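Local structure of protein SSD1 (Saccharomyces cerevisiae S288C, 7AM1) at residues I247-P252 with S294-G299; P258-P263 with A285-W290; R356-T361 with A379-N384. The protein binds the untranslated regions of mRNAs and represses translation, as a non-enzymatic member of the RNase II family. All coordinates share one frame; numbering follows the deposited sequence.

Contact 1 of 3, residues I247-P252 with S294-G299; sequences IAWFKP and SLHPFG
W249 drives the edge of its six-membered ring into the face of H296, a T-shaped pair with centroids 4.6 Å apart and planes at 85°. The benzo corner does the touching: CH2 of W249 stands almost over the middle of the imidazole and comes to 3.3 Å from ND1 of H296, while CZ3 of W249 lies 3.8 Å from CG of H296. Tryptophan suits this place because its long indole can leave strand 247-252 and still span the gap to the loop before strand 298-307.

The histidine is presented by its first torsion, which sets CG between the backbone N and the carbonyl carbon (chi1 44°). Its other face is backed by OG of S294, and that hydroxyl also donates a 2.6 Å hydrogen bond to the carbonyl O of H296, arriving in the carbonyl plane on a lone pair. CD2 of H296 overlies the rim of the F298 ring. With H296 replaced by an alanine, the indole edge would probably lose the aromatic face it points into, and a gap open between W249 and S294.

Farther out, W249, H296 and F298 all rest on A261 of strand 260-263, whose small methyl is consistent with three rings gathering over it. That strand pairs with 247-252 and also bonds through A261 to P297 and G299, so the pair straddles the seam of the five-stranded OB fold of the second cold-shock domain. With no hydrogen bond between the segments, the attraction is probably that of the CH2 edge of W249 against the imidazole pi face, together with dispersion.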
loop_
_atom_site.group_PDB
_atom_site.type_symbol
_atom_site.label_atom_id
_atom_site.label_comp_id
_atom_site.label_asym_id
_atom_site.label_seq_id
_atom_site.Cartn_x
_atom_site.Cartn_y
_atom_site.Cartn_z
ATOM N N ILE A 247 -14.462 30.522 -13.949
ATOM C CA ILE A 247 -13.882 29.238 -13.573
ATOM C C ILE A 247 -13.436 29.296 -12.119
ATOM O O ILE A 247 -12.745 30.236 -11.713
ATOM C CB ILE A 247 -12.694 28.856 -14.479
ATOM C CG1 ILE A 247 -11.585 29.905 -14.376
ATOM C CG2 ILE A 247 -13.149 28.712 -15.921
ATOM N N ALA A 248 -13.850 28.301 -11.337
ATOM C CA ALA A 248 -13.306 28.048 -10.010
ATOM C C ALA A 248 -12.350 26.865 -10.100
ATOM O O ALA A 248 -12.599 25.913 -10.846
ATOM C CB ALA A 248 -14.415 27.758 -9.000
ATOM N N TRP A 249 -11.254 26.932 -9.356
ATOM C CA TRP A 249 -10.177 25.959 -9.484
ATOM C C TRP A 249 -10.269 24.918 -8.377
ATOM O O TRP A 249 -10.218 25.257 -7.190
ATOM C CB TRP A 249 -8.820 26.664 -9.477
ATOM C CG TRP A 249 -8.581 27.388 -10.760
ATOM C CD1 TRP A 249 -8.694 28.730 -10.989
ATOM C CD2 TRP A 249 -8.230 26.796 -12.016
ATOM N NE1 TRP A 249 -8.418 29.010 -12.306
ATOM C CE2 TRP A 249 -8.132 27.838 -12.958
ATOM C CE3 TRP A 249 -7.984 25.483 -12.434
ATOM C CZ2 TRP A 249 -7.793 27.610 -14.290
ATOM C CZ3 TRP A 249 -7.647 25.259 -13.759
ATOM C CH2 TRP A 249 -7.556 26.317 -14.671
ATOM N N PHE A 250 -10.425 23.658 -8.776
ATOM C CA PHE A 250 -10.458 22.530 -7.855
ATOM C C PHE A 250 -9.056 21.943 -7.752
ATOM O O PHE A 250 -8.439 21.613 -8.772
ATOM C CB PHE A 250 -11.456 21.470 -8.331
ATOM C CG PHE A 250 -11.527 20.250 -7.447
ATOM C CD1 PHE A 250 -12.397 20.203 -6.368
ATOM C CD2 PHE A 250 -10.734 19.143 -7.707
ATOM C CE1 PHE A 250 -12.467 19.073 -5.554
ATOM C CE2 PHE A 250 -10.799 18.006 -6.900
ATOM C CZ PHE A 250 -11.664 17.974 -5.822
ATOM N N LYS A 251 -8.551 21.844 -6.528
ATOM C CA LYS A 251 -7.210 21.330 -6.275
ATOM C C LYS A 251 -7.306 19.934 -5.675
ATOM O O LYS A 251 -7.701 19.800 -4.505
ATOM C CB LYS A 251 -6.448 22.267 -5.335
ATOM C CG LYS A 251 -5.090 21.739 -4.903
ATOM N N PRO A 252 -6.997 18.872 -6.423
ATOM C CA PRO A 252 -7.088 17.521 -5.849
ATOM C C PRO A 252 -6.046 17.299 -4.761
ATOM O O PRO A 252 -4.886 17.694 -4.898
ATOM C CB PRO A 252 -6.837 16.599 -7.051
ATOM C CG PRO A 252 -7.049 17.467 -8.283
ATOM C CD PRO A 252 -6.643 18.845 -7.856
ATOM N N SER A 294 -7.226 23.389 -24.342
ATOM C CA SER A 294 -7.122 23.798 -22.948
ATOM C C SER A 294 -5.885 23.187 -22.307
ATOM O O SER A 294 -5.589 22.005 -22.509
ATOM C CB SER A 294 -8.364 23.377 -22.156
ATOM O OG SER A 294 -8.214 23.686 -20.781
ATOM N N LEU A 295 -5.163 23.997 -21.527
ATOM C CA LEU A 295 -4.000 23.505 -20.798
ATOM C C LEU A 295 -4.386 22.649 -19.600
ATOM O O LEU A 295 -3.517 21.972 -19.040
ATOM C CB LEU A 295 -3.138 24.678 -20.324
ATOM C CG LEU A 295 -2.400 25.453 -21.414
ATOM C CD1 LEU A 295 -1.757 26.717 -20.855
ATOM C CD2 LEU A 295 -1.356 24.552 -22.064
ATOM N N HIS A 296 -5.654 22.658 -19.208
ATOM C CA HIS A 296 -6.138 21.989 -18.011
ATOM C C HIS A 296 -7.417 21.253 -18.320
ATOM O O HIS A 296 -8.173 21.646 -19.225
ATOM C CB HIS A 296 -6.394 23.009 -16.892
ATOM C CG HIS A 296 -7.099 24.237 -17.374
ATOM N ND1 HIS A 296 -6.440 25.421 -17.632
ATOM C CD2 HIS A 296 -8.399 24.454 -17.688
ATOM C CE1 HIS A 296 -7.307 26.319 -18.067
ATOM N NE2 HIS A 296 -8.503 25.758 -18.108
ATOM N N PRO A 297 -7.713 20.169 -17.603
ATOM C CA PRO A 297 -9.001 19.504 -17.764
ATOM C C PRO A 297 -10.126 20.325 -17.151
ATOM O O PRO A 297 -9.918 21.192 -16.300
ATOM C CB PRO A 297 -8.815 18.173 -17.028
ATOM C CG PRO A 297 -7.777 18.460 -15.999
ATOM C CD PRO A 297 -6.856 19.486 -16.606
ATOM N N PHE A 298 -11.333 20.056 -17.634
ATOM C CA PHE A 298 -12.554 20.604 -17.067
ATOM C C PHE A 298 -13.299 19.495 -16.334
ATOM O O PHE A 298 -13.214 18.319 -16.703
ATOM C CB PHE A 298 -13.442 21.217 -18.153
ATOM C CG PHE A 298 -12.806 22.380 -18.868
ATOM C CD1 PHE A 298 -12.908 23.666 -18.360
ATOM C CD2 PHE A 298 -12.109 22.186 -20.049
ATOM C CE1 PHE A 298 -12.323 24.738 -19.014
ATOM C CE2 PHE A 298 -11.523 23.252 -20.708
ATOM C CZ PHE A 298 -11.630 24.531 -20.188
ATOM N N GLY A 299 -14.038 19.879 -15.299
ATOM C CA GLY A 299 -14.711 18.903 -14.465
ATOM C C GLY A 299 -15.991 19.428 -13.857
ATOM O O GLY A 299 -16.421 20.541 -14.171
#

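Contact 2 of 3, residues P258-P263 with A285-W290; sequences PLIAIP and ASIKRW
Segments 258-263 and 285-290 run at a steep angle, with 104° between the end-to-end directions of their touching parts. Their backbones approach most closely at I260 and I287, whose CA atoms are 7.1 Å apart, and no hydrogen bond passes between them. CD1 of I260 reaches CG1 of I287 at 3.5 Å. CD1 of I260 also lies 4.0 Å from CD1 of I287. I260 sends its CG1 branch to the position anti to the carbonyl carbon (chi1 -57°), bringing the longer arm against I287. Isoleucine fits both sites: it is branched at CB, as strands readily accept, and long enough to meet its mate across the interior.

This is the inside of an OB fold, a five-stranded barrel, antiparallel except where the third and fifth strands pair in parallel to close it. Here its third and fourth strands face each other across the core of the second cold-shock domain, and F221 of the first strand touches both isoleucines. Toward one end, I262 CD1 lies 4.5 Å from CB of A285, a small residue that leaves room for the bulkier isoleucine. Toward the other, beyond the classic beta bulge at K288 and R289, CG of P258 meets CZ3 of W290 at 4.1 Å. The indole swings there with CG anti to the backbone N (chi1 -166°), while its NE1 is hydrogen-bonded to the carbonyl O of S294. The carbonyl O of W290 is bound by R62, and I287 touches L64, linking this end of the strand to the chain between helix 56-60 and strand 68-73.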
loop_
_atom_site.group_PDB
_atom_site.type_symbol
_atom_site.label_atom_id
_atom_site.label_comp_id
_atom_site.label_asym_id
_atom_site.label_seq_id
_atom_site.Cartn_x
_atom_site.Cartn_y
_atom_site.Cartn_z
ATOM N N PRO A 258 -4.045 16.788 -12.091
ATOM C CA PRO A 258 -3.850 18.228 -12.283
ATOM C C PRO A 258 -5.006 19.018 -11.692
ATOM O O PRO A 258 -6.072 18.480 -11.382
ATOM C CB PRO A 258 -3.792 18.381 -13.808
ATOM C CG PRO A 258 -4.574 17.229 -14.330
ATOM C CD PRO A 258 -4.370 16.098 -13.353
ATOM N N LEU A 259 -4.772 20.321 -11.532
ATOM C CA LEU A 259 -5.861 21.227 -11.203
ATOM C C LEU A 259 -6.978 21.060 -12.222
ATOM O O LEU A 259 -6.729 20.866 -13.416
ATOM C CB LEU A 259 -5.382 22.681 -11.189
ATOM C CG LEU A 259 -4.424 23.095 -10.073
ATOM C CD1 LEU A 259 -3.955 24.537 -10.289
ATOM C CD2 LEU A 259 -5.070 22.928 -8.705
ATOM N N ILE A 260 -8.214 21.125 -11.744
ATOM C CA ILE A 260 -9.394 20.937 -12.578
ATOM C C ILE A 260 -10.156 22.251 -12.624
ATOM O O ILE A 260 -10.451 22.842 -11.577
ATOM C CB ILE A 260 -10.293 19.805 -12.055
ATOM C CG1 ILE A 260 -9.502 18.497 -11.955
ATOM C CG2 ILE A 260 -11.504 19.653 -12.965
ATOM C CD1 ILE A 260 -10.221 17.388 -11.188
ATOM N N ALA A 261 -10.461 22.710 -13.832
ATOM C CA ALA A 261 -11.269 23.907 -14.006
ATOM C C ALA A 261 -12.737 23.543 -13.814
ATOM O O ALA A 261 -13.258 22.654 -14.495
ATOM C CB ALA A 261 -11.033 24.519 -15.384
ATOM N N ILE A 262 -13.389 24.220 -12.882
ATOM C CA ILE A 262 -14.811 24.028 -12.603
ATOM C C ILE A 262 -15.533 25.287 -13.080
ATOM O O ILE A 262 -15.302 26.371 -12.526
ATOM C CB ILE A 262 -15.068 23.788 -11.110
ATOM C CG1 ILE A 262 -14.238 22.612 -10.582
ATOM C CG2 ILE A 262 -16.556 23.576 -10.869
ATOM C CD1 ILE A 262 -14.577 21.287 -11.192
ATOM N N PRO A 263 -16.394 25.206 -14.092
ATOM C CA PRO A 263 -17.221 26.375 -14.421
ATOM C C PRO A 263 -18.002 26.811 -13.192
ATOM O O PRO A 263 -18.689 26.007 -12.556
ATOM C CB PRO A 263 -18.131 25.862 -15.540
ATOM C CG PRO A 263 -17.348 24.752 -16.175
ATOM C CD PRO A 263 -16.594 24.100 -15.047
ATOM N N ALA A 285 -14.885 16.062 -6.893
ATOM C CA ALA A 285 -15.025 16.493 -8.276
ATOM C C ALA A 285 -14.748 15.327 -9.217
ATOM O O ALA A 285 -14.170 14.308 -8.831
ATOM C CB ALA A 285 -14.080 17.662 -8.590
ATOM N N SER A 286 -15.173 15.493 -10.468
ATOM C CA SER A 286 -14.870 14.551 -11.535
ATOM C C SER A 286 -14.392 15.321 -12.756
ATOM O O SER A 286 -14.742 16.487 -12.947
ATOM C CB SER A 286 -16.094 13.695 -11.914
ATOM O OG SER A 286 -16.437 12.803 -10.867
ATOM N N ILE A 287 -13.575 14.666 -13.574
ATOM C CA ILE A 287 -13.069 15.269 -14.801
ATOM C C ILE A 287 -14.004 14.893 -15.942
ATOM O O ILE A 287 -14.257 13.708 -16.190
ATOM C CB ILE A 287 -11.627 14.814 -15.083
ATOM C CG1 ILE A 287 -10.672 15.429 -14.054
ATOM C CG2 ILE A 287 -11.217 15.186 -16.498
ATOM C CD1 ILE A 287 -9.256 14.913 -14.137
ATOM N N LYS A 288 -14.501 15.905 -16.652
ATOM C CA LYS A 288 -15.486 15.725 -17.712
ATOM C C LYS A 288 -14.879 15.789 -19.108
ATOM O O LYS A 288 -15.294 15.033 -19.989
ATOM C CB LYS A 288 -16.596 16.770 -17.584
ATOM C CG LYS A 288 -17.987 16.171 -17.690
ATOM C CD LYS A 288 -19.060 17.234 -17.884
ATOM C CE LYS A 288 -20.433 16.597 -18.062
ATOM N NZ LYS A 288 -21.505 17.609 -18.252
ATOM N N ARG A 289 -13.946 16.700 -19.358
ATOM C CA ARG A 289 -13.395 16.841 -20.698
ATOM C C ARG A 289 -12.038 17.517 -20.601
ATOM O O ARG A 289 -11.751 18.245 -19.648
ATOM C CB ARG A 289 -14.314 17.655 -21.620
ATOM C CG ARG A 289 -14.504 19.096 -21.173
ATOM C CD ARG A 289 -15.614 19.810 -21.941
ATOM N NE ARG A 289 -15.599 21.240 -21.645
ATOM C CZ ARG A 289 -14.836 22.135 -22.267
ATOM N NH1 ARG A 289 -14.024 21.767 -23.250
ATOM N NH2 ARG A 289 -14.888 23.408 -21.904
ATOM N N TRP A 290 -11.208 17.273 -21.612
ATOM C CA TRP A 290 -9.909 17.934 -21.720
ATOM C C TRP A 290 -9.539 17.991 -23.192
ATOM O O TRP A 290 -8.891 17.081 -23.726
ATOM C CB TRP A 290 -8.834 17.210 -20.912
ATOM C CG TRP A 290 -7.594 18.025 -20.715
ATOM C CD1 TRP A 290 -7.295 19.226 -21.297
ATOM C CD2 TRP A 290 -6.484 17.697 -19.879
ATOM N NE1 TRP A 290 -6.066 19.662 -20.870
ATOM C CE2 TRP A 290 -5.546 18.739 -20.000
ATOM C CE3 TRP A 290 -6.190 16.617 -19.040
ATOM C CZ2 TRP A 290 -4.337 18.735 -19.316
ATOM C CZ3 TRP A 290 -4.991 16.618 -18.357
ATOM C CH2 TRP A 290 -4.078 17.668 -18.501
#

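Contact 3 of 3, residues R356-T361 with A379-N384; sequences RNFTDT and ALHVRN
F358 lays one corner of its ring against the imidazole of H381. CE1 of F358 is 3.9 Å from CE1 of H381, and CD1 of F358 is 4.0 Å from CE1 of H381, so one histidine carbon meets two neighbouring atoms of the phenyl ring. The rings meet obliquely, their centroids 5.5 Å apart and their planes at 43°. A first torsion of 77° swings the imidazole of H381 out from its strand and against F358.

Both residues belong to the mixed sheet of the RNB domain. Strand 356-358 is an outermost strand, paired in parallel with 462-472, whereas 378-384 lies three strands beyond that neighbour; the contact therefore spans the interior between parts of the sheet that are not adjacent. Phenylalanine supplies an apolar surface for this buried site. Histidine adds polar atoms that the surroundings satisfy: ND1 is hydrogen-bonded to H395 and NE2 to E391, two anchors that fix the rotation of the ring and leave its CE1 facing F358. Y364 joins the cluster, meeting both F358 and H381 edge-to-face.

On another side of the phenyl ring, CZ of F358 lies 3.3 Å above the plane of the R356 guanidinium, offset toward its rim. Arginine suits that position because its flat, delocalised head can take an aromatic carbon over its face and also make a cation-pi contact with W466. OD1 of N357 accepts a 2.8 Å hydrogen bond from the backbone N of T359 (N-H...acceptor angle 158°), an Asx turn with the donor above the carbonyl plane.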
loop_
_atom_site.group_PDB
_atom_site.type_symbol
_atom_site.label_atom_id
_atom_site.label_comp_id
_atom_site.label_asym_id
_atom_site.label_seq_id
_atom_site.Cartn_x
_atom_site.Cartn_y
_atom_site.Cartn_z
ATOM N N ARG A 356 -19.158 -32.849 -0.217
ATOM C CA ARG A 356 -18.365 -33.637 0.718
ATOM C C ARG A 356 -18.621 -33.122 2.126
ATOM O O ARG A 356 -18.477 -31.927 2.398
ATOM C CB ARG A 356 -16.877 -33.557 0.381
ATOM C CG ARG A 356 -15.997 -34.394 1.317
ATOM C CD ARG A 356 -14.591 -34.604 0.760
ATOM N NE ARG A 356 -13.719 -35.260 1.734
ATOM C CZ ARG A 356 -12.403 -35.402 1.600
ATOM N NH1 ARG A 356 -11.781 -34.936 0.526
ATOM N NH2 ARG A 356 -11.705 -36.014 2.547
ATOM N N ASN A 357 -19.013 -34.020 3.020
ATOM C CA ASN A 357 -19.517 -33.626 4.328
ATOM C C ASN A 357 -18.400 -33.700 5.362
ATOM O O ASN A 357 -17.784 -34.754 5.545
ATOM C CB ASN A 357 -20.694 -34.508 4.739
ATOM C CG ASN A 357 -21.413 -33.970 5.953
ATOM O OD1 ASN A 357 -20.873 -33.977 7.058
ATOM N ND2 ASN A 357 -22.637 -33.491 5.754
ATOM N N PHE A 358 -18.139 -32.573 6.026
ATOM C CA PHE A 358 -17.174 -32.493 7.115
ATOM C C PHE A 358 -17.860 -32.114 8.426
ATOM O O PHE A 358 -17.257 -31.455 9.275
ATOM C CB PHE A 358 -16.071 -31.470 6.815
ATOM C CG PHE A 358 -15.193 -31.819 5.643
ATOM C CD1 PHE A 358 -14.208 -32.788 5.756
ATOM C CD2 PHE A 358 -15.327 -31.144 4.436
ATOM C CE1 PHE A 358 -13.389 -33.100 4.677
ATOM C CE2 PHE A 358 -14.516 -31.451 3.351
ATOM C CZ PHE A 358 -13.544 -32.422 3.471
ATOM N N THR A 359 -19.117 -32.518 8.615
ATOM C CA THR A 359 -19.877 -32.066 9.773
ATOM C C THR A 359 -19.795 -33.013 10.964
ATOM O O THR A 359 -20.210 -32.631 12.065
ATOM C CB THR A 359 -21.355 -31.868 9.408
ATOM O OG1 THR A 359 -21.921 -33.116 8.992
ATOM C CG2 THR A 359 -21.505 -30.847 8.288
ATOM N N ASP A 360 -19.279 -34.228 10.778
ATOM C CA ASP A 360 -19.134 -35.175 11.880
ATOM C C ASP A 360 -18.013 -34.702 12.797
ATOM O O ASP A 360 -16.831 -34.809 12.452
ATOM C CB ASP A 360 -18.852 -36.576 11.346
ATOM C CG ASP A 360 -18.967 -37.644 12.417
ATOM O OD1 ASP A 360 -18.800 -37.317 13.610
ATOM O OD2 ASP A 360 -19.227 -38.814 12.063
ATOM N N THR A 361 -18.381 -34.161 13.960
ATOM C CA THR A 361 -17.397 -33.644 14.903
ATOM C C THR A 361 -16.576 -34.747 15.562
ATOM O O THR A 361 -15.633 -34.433 16.298
ATOM C CB THR A 361 -18.090 -32.793 15.972
ATOM O OG1 THR A 361 -19.149 -33.538 16.585
ATOM C CG2 THR A 361 -18.662 -31.523 15.346
ATOM N N ALA A 379 -11.614 -21.704 7.343
ATOM C CA ALA A 379 -11.545 -22.674 8.425
ATOM C C ALA A 379 -10.593 -23.792 8.026
ATOM O O ALA A 379 -10.354 -24.039 6.841
ATOM C CB ALA A 379 -12.935 -23.228 8.761
ATOM N N LEU A 380 -10.062 -24.483 9.035
ATOM C CA LEU A 380 -9.062 -25.510 8.810
ATOM C C LEU A 380 -9.339 -26.730 9.671
ATOM O O LEU A 380 -9.956 -26.630 10.737
ATOM C CB LEU A 380 -7.651 -25.018 9.171
ATOM C CG LEU A 380 -6.933 -24.000 8.299
ATOM C CD1 LEU A 380 -5.710 -23.486 9.054
ATOM C CD2 LEU A 380 -6.544 -24.620 6.965
ATOM N N HIS A 381 -8.857 -27.882 9.210
ATOM C CA HIS A 381 -8.718 -29.038 10.077
ATOM C C HIS A 381 -7.414 -29.736 9.728
ATOM O O HIS A 381 -6.902 -29.609 8.613
ATOM C CB HIS A 381 -9.900 -30.017 9.976
ATOM C CG HIS A 381 -9.903 -30.883 8.752
ATOM N ND1 HIS A 381 -10.681 -30.610 7.649
ATOM C CD2 HIS A 381 -9.273 -32.053 8.486
ATOM C CE1 HIS A 381 -10.513 -31.561 6.745
ATOM N NE2 HIS A 381 -9.659 -32.445 7.227
ATOM N N VAL A 382 -6.859 -30.433 10.710
ATOM C CA VAL A 382 -5.733 -31.333 10.501
ATOM C C VAL A 382 -6.150 -32.670 11.092
ATOM O O VAL A 382 -6.715 -32.721 12.191
ATOM C CB VAL A 382 -4.434 -30.814 11.146
ATOM C CG1 VAL A 382 -3.383 -31.907 11.171
ATOM C CG2 VAL A 382 -3.916 -29.603 10.407
ATOM N N ARG A 383 -5.909 -33.743 10.359
ATOM C CA ARG A 383 -6.382 -35.051 10.778
ATOM C C ARG A 383 -5.306 -36.064 10.442
ATOM O O ARG A 383 -4.657 -35.968 9.398
ATOM C CB ARG A 383 -7.723 -35.373 10.099
ATOM C CG ARG A 383 -8.344 -36.719 10.424
ATOM C CD ARG A 383 -9.720 -36.813 9.760
ATOM N NE ARG A 383 -10.363 -38.111 9.944
ATOM C CZ ARG A 383 -10.225 -39.147 9.126
ATOM N NH1 ARG A 383 -9.459 -39.053 8.047
ATOM N NH2 ARG A 383 -10.859 -40.278 9.387
ATOM N N ASN A 384 -5.088 -37.001 11.355
ATOM C CA ASN A 384 -4.212 -38.136 11.105
ATOM C C ASN A 384 -5.039 -39.220 10.427
ATOM O O ASN A 384 -6.017 -39.708 11.002
ATOM C CB ASN A 384 -3.597 -38.624 12.414
ATOM C CG ASN A 384 -2.669 -39.799 12.224
ATOM O OD1 ASN A 384 -2.496 -40.299 11.113
ATOM N ND2 ASN A 384 -2.049 -40.239 13.316
#

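In the fold
Contacts 1 and 2 belong to one small domain, the second cold-shock domain, and their centres are only 4 Å apart. Contact 2 spans its interior, while contact 1 lies at the surface, and probable backbone hydrogen bonds knit the two together: N of A248 to O of I262 at 2.7 Å, and N of K288 to O of F298 at 2.7 Å. Near this region a pentaethylene glycol, probably from crystallisation, lies about 6 Å from the W290 side chain. Contact 3 belongs to the RNB domain on the opposite side of the chain's centre; its nearest atoms are about 41 Å from contact 1 and about 39 Å from contact 2.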